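Local coordinates for putative cell surface protein (Streptococcus pyogenes, PDB 4OFQ) that probably serves as a surface adhesin of the antigen I/II family, here represented by its C-terminal domain, a calcium-binding module built of beta sandwiches, at residues A[12-17]-A[172-177]; A[85-88]-A[92-95]; A[136-141]-A[147-152]. All coordinates share one frame; numbering follows the deposited sequence.

Contact 1. Residues A[12-17]-A[172-177]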
loop_
_atom_site.group_PDB
_atom_site.type_symbol
_atom_site.label_atom_id
_atom_site.label_comp_id
_atom_site.label_asym_id
_atom_site.label_seq_id
_atom_site.Cartn_x
_atom_site.Cartn_y
_atom_site.Cartn_z
ATOM N N ASN A 12 -8.956 26.820 17.017
ATOM C CA ASN A 12 -8.014 25.751 17.330
ATOM C C ASN A 12 -8.589 24.720 18.305
ATOM O O ASN A 12 -7.857 23.888 18.845
ATOM C CB ASN A 12 -6.680 26.316 17.845
ATOM C CG ASN A 12 -6.816 27.028 19.186
ATOM O OD1 ASN A 12 -7.902 27.468 19.565
ATOM N ND2 ASN A 12 -5.704 27.149 19.906
ATOM N N LEU A 13 -9.901 24.783 18.525
ATOM C CA LEU A 13 -10.594 23.834 19.392
ATOM C C LEU A 13 -11.528 22.920 18.594
ATOM O O LEU A 13 -12.042 21.931 19.114
ATOM C CB LEU A 13 -11.382 24.564 20.476
ATOM C CG LEU A 13 -10.542 25.256 21.555
ATOM C CD1 LEU A 13 -11.432 25.834 22.632
ATOM C CD2 LEU A 13 -9.518 24.282 22.155
ATOM N N ILE A 14 -11.768 23.273 17.337
ATOM C CA ILE A 14 -12.487 22.391 16.428
ATOM C C ILE A 14 -11.451 21.788 15.483
ATOM O O ILE A 14 -10.795 22.507 14.730
ATOM C CB ILE A 14 -13.572 23.161 15.649
ATOM C CG1 ILE A 14 -14.520 23.852 16.636
ATOM C CG2 ILE A 14 -14.333 22.229 14.718
ATOM C CD1 ILE A 14 -15.380 24.927 16.021
ATOM N N GLN A 15 -11.294 20.470 15.532
ATOM C CA GLN A 15 -10.174 19.834 14.851
ATOM C C GLN A 15 -10.565 18.479 14.280
ATOM O O GLN A 15 -10.493 17.464 14.977
ATOM C CB GLN A 15 -8.982 19.704 15.813
ATOM C CG GLN A 15 -7.737 19.055 15.215
ATOM C CD GLN A 15 -7.277 19.722 13.928
ATOM O OE1 GLN A 15 -7.388 20.940 13.766
ATOM N NE2 GLN A 15 -6.754 18.919 13.001
ATOM N N PRO A 16 -11.010 18.466 13.012
ATOM C CA PRO A 16 -11.216 17.187 12.327
ATOM C C PRO A 16 -9.867 16.488 12.201
ATOM O O PRO A 16 -8.824 17.138 12.089
ATOM C CB PRO A 16 -11.738 17.599 10.945
ATOM C CG PRO A 16 -11.260 19.008 10.757
ATOM C CD PRO A 16 -11.200 19.626 12.122
ATOM N N THR A 17 -9.867 15.168 12.255
ATOM C CA THR A 17 -8.607 14.446 12.202
ATOM C C THR A 17 -8.778 13.247 11.293
ATOM O O THR A 17 -9.901 12.825 11.042
ATOM C CB THR A 17 -8.184 13.957 13.598
ATOM O OG1 THR A 17 -9.185 13.065 14.106
ATOM C CG2 THR A 17 -8.009 15.126 14.565
ATOM N N GLN A 172 -13.870 19.884 7.522
ATOM C CA GLN A 172 -15.170 19.899 8.170
ATOM C C GLN A 172 -15.734 21.299 7.979
ATOM O O GLN A 172 -15.024 22.285 8.197
ATOM C CB GLN A 172 -14.924 19.618 9.640
ATOM C CG GLN A 172 -16.096 19.570 10.544
ATOM C CD GLN A 172 -15.671 19.121 11.929
ATOM O OE1 GLN A 172 -14.831 18.221 12.069
ATOM N NE2 GLN A 172 -16.234 19.743 12.954
ATOM N N ILE A 173 -16.990 21.397 7.533
ATOM C CA ILE A 173 -17.626 22.701 7.366
ATOM C C ILE A 173 -18.920 22.718 8.165
ATOM O O ILE A 173 -19.883 22.034 7.810
ATOM C CB ILE A 173 -17.931 23.044 5.884
ATOM C CG1 ILE A 173 -16.686 22.857 5.007
ATOM C CG2 ILE A 173 -18.491 24.466 5.760
ATOM C CD1 ILE A 173 -16.979 23.006 3.515
ATOM N N ASP A 174 -18.919 23.490 9.250
ATOM C CA ASP A 174 -20.043 23.562 10.165
ATOM C C ASP A 174 -20.597 24.980 10.131
ATOM O O ASP A 174 -19.853 25.947 10.301
ATOM C CB ASP A 174 -19.595 23.253 11.596
ATOM C CG ASP A 174 -18.762 21.987 11.693
ATOM O OD1 ASP A 174 -19.076 21.014 10.973
ATOM O OD2 ASP A 174 -17.804 21.967 12.501
ATOM N N PHE A 175 -21.902 25.092 9.924
ATOM C CA PHE A 175 -22.560 26.384 9.831
ATOM C C PHE A 175 -21.862 27.275 8.807
ATOM O O PHE A 175 -21.829 28.494 8.984
ATOM C CB PHE A 175 -22.541 27.128 11.183
ATOM C CG PHE A 175 -22.799 26.256 12.377
ATOM C CD1 PHE A 175 -24.094 25.890 12.721
ATOM C CD2 PHE A 175 -21.750 25.839 13.183
ATOM C CE1 PHE A 175 -24.331 25.095 13.836
ATOM C CE2 PHE A 175 -21.977 25.047 14.300
ATOM C CZ PHE A 175 -23.269 24.677 14.630
ATOM N N GLY A 176 -21.278 26.669 7.774
ATOM C CA GLY A 176 -20.498 27.401 6.788
ATOM C C GLY A 176 -19.053 27.703 7.170
ATOM O O GLY A 176 -18.302 28.260 6.364
ATOM N N ASN A 177 -18.654 27.350 8.389
ATOM C CA ASN A 177 -17.273 27.580 8.820
ATOM C C ASN A 177 -16.380 26.379 8.510
ATOM O O ASN A 177 -16.656 25.268 8.969
ATOM C CB ASN A 177 -17.209 27.858 10.320
ATOM C CG ASN A 177 -18.069 29.029 10.738
ATOM O OD1 ASN A 177 -18.069 30.084 10.094
ATOM N ND2 ASN A 177 -18.813 28.852 11.824
#
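The N-terminal lead-in to strand 17-20, at the rim of one sheet of the beta sandwich, packs over the end of strand 164-174 of the other, where the two sheets come together, with I14 and P16 meeting the side chains of Q172 and D174. Strand 164-174 turns back into strand 177-188 through a type I' beta turn from D174 to N177, closed by the backbone bonds D174 N to N177 O (2.9 Å) and N177 N to D174 O (2.7 Å). Q172 meets both I14 and P16. Its CG stands anti to the backbone N (chi1 -180°) and the chain stays extended beyond it, which takes the amide up to the incoming loop. P16 crosses this chain obliquely: its CB touches Q172 OE1 at 3.3 Å, while its CG rests against Q172 CB at 3.9 Å. I14 lies at about a right angle to the glutamine and sets CG2 3.6 Å from Q172 NE2. The two bonds from NE2, to D174 OD2 and the backbone O of D46, would hold the amide's rotation, and D174 OD2 is also bonded to the hydroxyl of Y50. Y179 of strand 177-188 touches I14, P16 and D174 as well. Within the strand end, Q172 NE2 gives D174 OD2 a nearly straight bond of 2.8 Å (168°), lying close to the amide plane and using the syn lone pair of the carboxylate oxygen.

Contact 2. Residues A[85-88]-A[92-95]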
loop_
_atom_site.group_PDB
_atom_site.type_symbol
_atom_site.label_atom_id
_atom_site.label_comp_id
_atom_site.label_asym_id
_atom_site.label_seq_id
_atom_site.Cartn_x
_atom_site.Cartn_y
_atom_site.Cartn_z
ATOM N N ILE A 85 -20.066 4.715 9.170
ATOM C CA ILE A 85 -20.057 6.118 9.583
ATOM C C ILE A 85 -20.968 6.183 10.796
ATOM O O ILE A 85 -22.184 5.981 10.679
ATOM C CB ILE A 85 -20.581 7.064 8.496
ATOM C CG1 ILE A 85 -19.829 6.848 7.176
ATOM C CG2 ILE A 85 -20.434 8.522 8.952
ATOM C CD1 ILE A 85 -20.308 7.773 6.050
ATOM N N LYS A 86 -20.376 6.437 11.961
ATOM C CA LYS A 86 -21.094 6.289 13.216
ATOM C C LYS A 86 -20.900 7.457 14.153
ATOM O O LYS A 86 -19.796 7.992 14.288
ATOM C CB LYS A 86 -20.684 4.983 13.919
ATOM C CG LYS A 86 -21.259 3.737 13.258
ATOM C CD LYS A 86 -20.869 2.468 14.011
ATOM C CE LYS A 86 -21.893 1.355 13.776
ATOM N NZ LYS A 86 -22.227 1.177 12.339
ATOM N N ALA A 87 -21.988 7.850 14.801
ATOM C CA ALA A 87 -21.920 8.871 15.831
ATOM C C ALA A 87 -21.350 8.250 17.092
ATOM O O ALA A 87 -21.341 7.032 17.242
ATOM C CB ALA A 87 -23.303 9.447 16.104
ATOM N N ALA A 88 -20.888 9.098 18.004
ATOM C CA ALA A 88 -20.314 8.639 19.270
ATOM C C ALA A 88 -21.275 7.803 20.119
ATOM O O ALA A 88 -20.839 7.026 20.969
ATOM C CB ALA A 88 -19.804 9.810 20.063
ATOM N N ASP A 92 -25.753 4.491 13.512
ATOM C CA ASP A 92 -25.346 4.457 12.110
ATOM C C ASP A 92 -25.962 5.681 11.437
ATOM O O ASP A 92 -27.185 5.785 11.345
ATOM C CB ASP A 92 -25.855 3.170 11.455
ATOM C CG ASP A 92 -25.595 3.118 9.959
ATOM O OD1 ASP A 92 -24.802 3.936 9.440
ATOM O OD2 ASP A 92 -26.191 2.244 9.296
ATOM N N VAL A 93 -25.129 6.615 10.981
ATOM C CA VAL A 93 -25.659 7.861 10.419
ATOM C C VAL A 93 -25.516 7.937 8.903
ATOM O O VAL A 93 -25.760 8.996 8.310
ATOM C CB VAL A 93 -25.049 9.130 11.088
ATOM C CG1 VAL A 93 -25.347 9.148 12.573
ATOM C CG2 VAL A 93 -23.543 9.203 10.849
ATOM N N THR A 94 -25.149 6.817 8.278
ATOM C CA THR A 94 -24.936 6.794 6.828
ATOM C C THR A 94 -26.155 7.291 6.036
ATOM O O THR A 94 -26.007 7.987 5.038
ATOM C CB THR A 94 -24.521 5.391 6.315
ATOM O OG1 THR A 94 -25.490 4.422 6.721
ATOM C CG2 THR A 94 -23.163 5.006 6.874
ATOM N N ASN A 95 -27.358 6.943 6.484
ATOM C CA ASN A 95 -28.557 7.320 5.741
ATOM C C ASN A 95 -28.989 8.765 6.001
ATOM O O ASN A 95 -29.963 9.242 5.413
ATOM C CB ASN A 95 -29.707 6.357 6.039
ATOM C CG ASN A 95 -29.393 4.932 5.619
ATOM O OD1 ASN A 95 -29.945 3.977 6.165
ATOM N ND2 ASN A 95 -28.492 4.781 4.651
HETATM O O HOH W 1 -22.229 2.884 9.663
#
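I85 and V93 meet where strand 80-87 doubles back through a short loop, a tight connection held by a single beta bridge between K86 and D92 and by an Asx turn at D92. V93 N donates to I85 O at 3.0 Å, in a nearly straight bond (167°). Beside it the side chains of I85 and V93 cross at about a right angle, CG2 to CG2 at 3.7 Å, and V93 CG1 reaches A87 CB at 4.1 Å. T94 also touches I85, its CG2 3.7 Å from I85 CB. D92 closes the return with the Asx turn. With CG anti to the backbone N (chi1 174°), its OD1 accepts from both T94 N and T94 OG1, which arrive from the same face of the carboxylate plane. The two bonds are consistent with a fixed threonine rotation, with its methyl against I85. Further out, I149 of strand 149-157 and Y142 of helix 135-143 back the apolar side of V93. Toward the polar side, one water accepts from I85 N at 2.9 Å and weakly from K86 NZ, and donates to D92 OD1 at 2.8 Å.

Contact 3. Residues A[136-141]-A[147-152]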
loop_
_atom_site.group_PDB
_atom_site.type_symbol
_atom_site.label_atom_id
_atom_site.label_comp_id
_atom_site.label_asym_id
_atom_site.label_seq_id
_atom_site.Cartn_x
_atom_site.Cartn_y
_atom_site.Cartn_z
ATOM N N ALA A 136 -31.232 20.765 10.556
ATOM C CA ALA A 136 -31.840 20.995 11.861
ATOM C C ALA A 136 -31.898 19.702 12.681
ATOM O O ALA A 136 -31.577 19.696 13.863
ATOM C CB ALA A 136 -33.213 21.599 11.712
ATOM N N ALA A 137 -32.300 18.603 12.056
ATOM C CA ALA A 137 -32.396 17.334 12.779
ATOM C C ALA A 137 -31.022 16.821 13.206
ATOM O O ALA A 137 -30.850 16.310 14.320
ATOM C CB ALA A 137 -33.116 16.277 11.933
ATOM N N PHE A 138 -30.055 16.949 12.303
ATOM C CA PHE A 138 -28.704 16.469 12.534
ATOM C C PHE A 138 -28.032 17.304 13.626
ATOM O O PHE A 138 -27.278 16.781 14.455
ATOM C CB PHE A 138 -27.917 16.531 11.221
ATOM C CG PHE A 138 -26.623 15.766 11.237
ATOM C CD1 PHE A 138 -26.597 14.398 10.992
ATOM C CD2 PHE A 138 -25.425 16.424 11.478
ATOM C CE1 PHE A 138 -25.390 13.699 10.998
ATOM C CE2 PHE A 138 -24.225 15.735 11.485
ATOM C CZ PHE A 138 -24.207 14.379 11.250
ATOM N N TYR A 139 -28.330 18.600 13.626
ATOM C CA TYR A 139 -27.809 19.504 14.632
ATOM C C TYR A 139 -28.314 19.114 16.023
ATOM O O TYR A 139 -27.547 19.023 16.985
ATOM C CB TYR A 139 -28.218 20.944 14.320
ATOM C CG TYR A 139 -27.857 21.882 15.435
ATOM C CD1 TYR A 139 -26.525 22.176 15.710
ATOM C CD2 TYR A 139 -28.843 22.462 16.238
ATOM C CE1 TYR A 139 -26.175 23.022 16.745
ATOM C CE2 TYR A 139 -28.503 23.316 17.278
ATOM C CZ TYR A 139 -27.165 23.586 17.530
ATOM O OH TYR A 139 -26.809 24.423 18.558
ATOM N N LYS A 140 -29.614 18.871 16.120
ATOM C CA LYS A 140 -30.226 18.538 17.395
ATOM C C LYS A 140 -29.749 17.177 17.918
ATOM O O LYS A 140 -29.463 17.018 19.108
ATOM C CB LYS A 140 -31.750 18.576 17.247
ATOM C CG LYS A 140 -32.541 18.330 18.514
ATOM C CD LYS A 140 -34.030 18.478 18.227
ATOM C CE LYS A 140 -34.858 18.466 19.500
ATOM N NZ LYS A 140 -36.313 18.503 19.181
ATOM N N ALA A 141 -29.637 16.203 17.020
ATOM C CA ALA A 141 -29.296 14.842 17.415
ATOM C C ALA A 141 -27.821 14.644 17.755
ATOM O O ALA A 141 -27.497 13.911 18.697
ATOM C CB ALA A 141 -29.724 13.848 16.331
ATOM N N LEU A 147 -21.609 15.062 19.858
ATOM C CA LEU A 147 -21.344 13.681 19.482
ATOM C C LEU A 147 -20.574 13.607 18.168
ATOM O O LEU A 147 -21.153 13.788 17.088
ATOM C CB LEU A 147 -22.661 12.902 19.380
ATOM C CG LEU A 147 -23.501 12.810 20.661
ATOM C CD1 LEU A 147 -24.890 12.225 20.408
ATOM C CD2 LEU A 147 -22.757 11.968 21.679
ATOM N N ASP A 148 -19.275 13.334 18.261
ATOM C CA ASP A 148 -18.430 13.220 17.075
ATOM C C ASP A 148 -18.917 12.130 16.121
ATOM O O ASP A 148 -19.503 11.135 16.538
ATOM C CB ASP A 148 -16.979 12.897 17.448
ATOM C CG ASP A 148 -16.310 13.987 18.271
ATOM O OD1 ASP A 148 -16.799 15.143 18.307
ATOM O OD2 ASP A 148 -15.267 13.668 18.884
ATOM N N ILE A 149 -18.644 12.320 14.839
ATOM C CA ILE A 149 -18.919 11.290 13.848
ATOM C C ILE A 149 -17.595 10.667 13.431
ATOM O O ILE A 149 -16.622 11.382 13.182
ATOM C CB ILE A 149 -19.643 11.860 12.611
ATOM C CG1 ILE A 149 -20.789 12.799 13.026
ATOM C CG2 ILE A 149 -20.158 10.709 11.721
ATOM C CD1 ILE A 149 -21.859 12.129 13.886
ATOM N N THR A 150 -17.561 9.335 13.370
ATOM C CA THR A 150 -16.361 8.607 12.968
ATOM C C THR A 150 -16.585 7.890 11.636
ATOM O O THR A 150 -17.515 7.083 11.502
ATOM C CB THR A 150 -15.937 7.590 14.045
ATOM O OG1 THR A 150 -15.678 8.286 15.275
ATOM C CG2 THR A 150 -14.678 6.819 13.612
ATOM N N TYR A 151 -15.732 8.197 10.665
ATOM C CA TYR A 151 -15.814 7.604 9.335
ATOM C C TYR A 151 -14.718 6.549 9.214
ATOM O O TYR A 151 -13.554 6.817 9.497
ATOM C CB TYR A 151 -15.623 8.671 8.244
ATOM C CG TYR A 151 -16.675 9.774 8.191
ATOM C CD1 TYR A 151 -16.775 10.720 9.206
ATOM C CD2 TYR A 151 -17.543 9.885 7.106
ATOM C CE1 TYR A 151 -17.735 11.740 9.158
ATOM C CE2 TYR A 151 -18.500 10.910 7.038
ATOM C CZ TYR A 151 -18.594 11.830 8.069
ATOM O OH TYR A 151 -19.545 12.852 8.028
ATOM N N ASN A 152 -15.093 5.344 8.800
ATOM C CA ASN A 152 -14.108 4.293 8.582
ATOM C C ASN A 152 -14.126 3.942 7.098
ATOM O O ASN A 152 -15.107 3.386 6.608
ATOM C CB ASN A 152 -14.463 3.082 9.437
ATOM C CG ASN A 152 -13.338 2.087 9.524
ATOM O OD1 ASN A 152 -12.923 1.518 8.518
ATOM N ND2 ASN A 152 -12.859 1.843 10.739
#
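The ring of F138 reaches out of helix 135-143 toward strand 149-157, where its far end, CZ, meets the side chain of I149. CZ lies 4.2 Å from I149 CG1 and equally far from CD1, and the ring is approached obliquely. Helix and strand send these two side chains at each other from opposite directions. In the phenylalanine CG stands anti to the backbone N (chi1 -166°), and the ring extends from there to bring CZ to I149. Around the same ring gather F64 of strand 64-70, F47, and Y142 from the next turn of the helix, whose ring plane is tilted about 55° from it. I149 in turn packs against F47, V93, I85 and A87, so it is packed by the helix, by the neighbouring strand 80-87 and by two loops. The second touch is nearer the helix-to-strand connection: L147 CD1 lies 3.5 Å from the backbone O of A141. Apart from that methyl-to-carbonyl touch, the contact is apolar and light, 110 Å² in all. F138 and I149 are buried, so apolar packing rather than directed bonds between the two segments probably accounts for this contact.

The three contacts lie in one half of the chain, on the same side of its centre, and contacts 2 and 3 come in series inside the long loop that contact 1 closes. Contacts 2 and 3, centres 7 Å apart, share a sheet: strands 80-87 and 149-157 are neighbours, with K86 O 2.8 Å from T150 N. Contact 1 joins the two sheets: 12-17 leads into strand 17-20 of that same sheet, and 172-177 ends strand 164-174 of the mixed one. Its centre is 13 Å from that of contact 3, and Y139 of helix 135-143 packs on F175. Contacts 1 and 2 (centres 18 Å apart, nearest atoms about 11 Å) do not touch. Together the three pack one end of the C2-family sandwich.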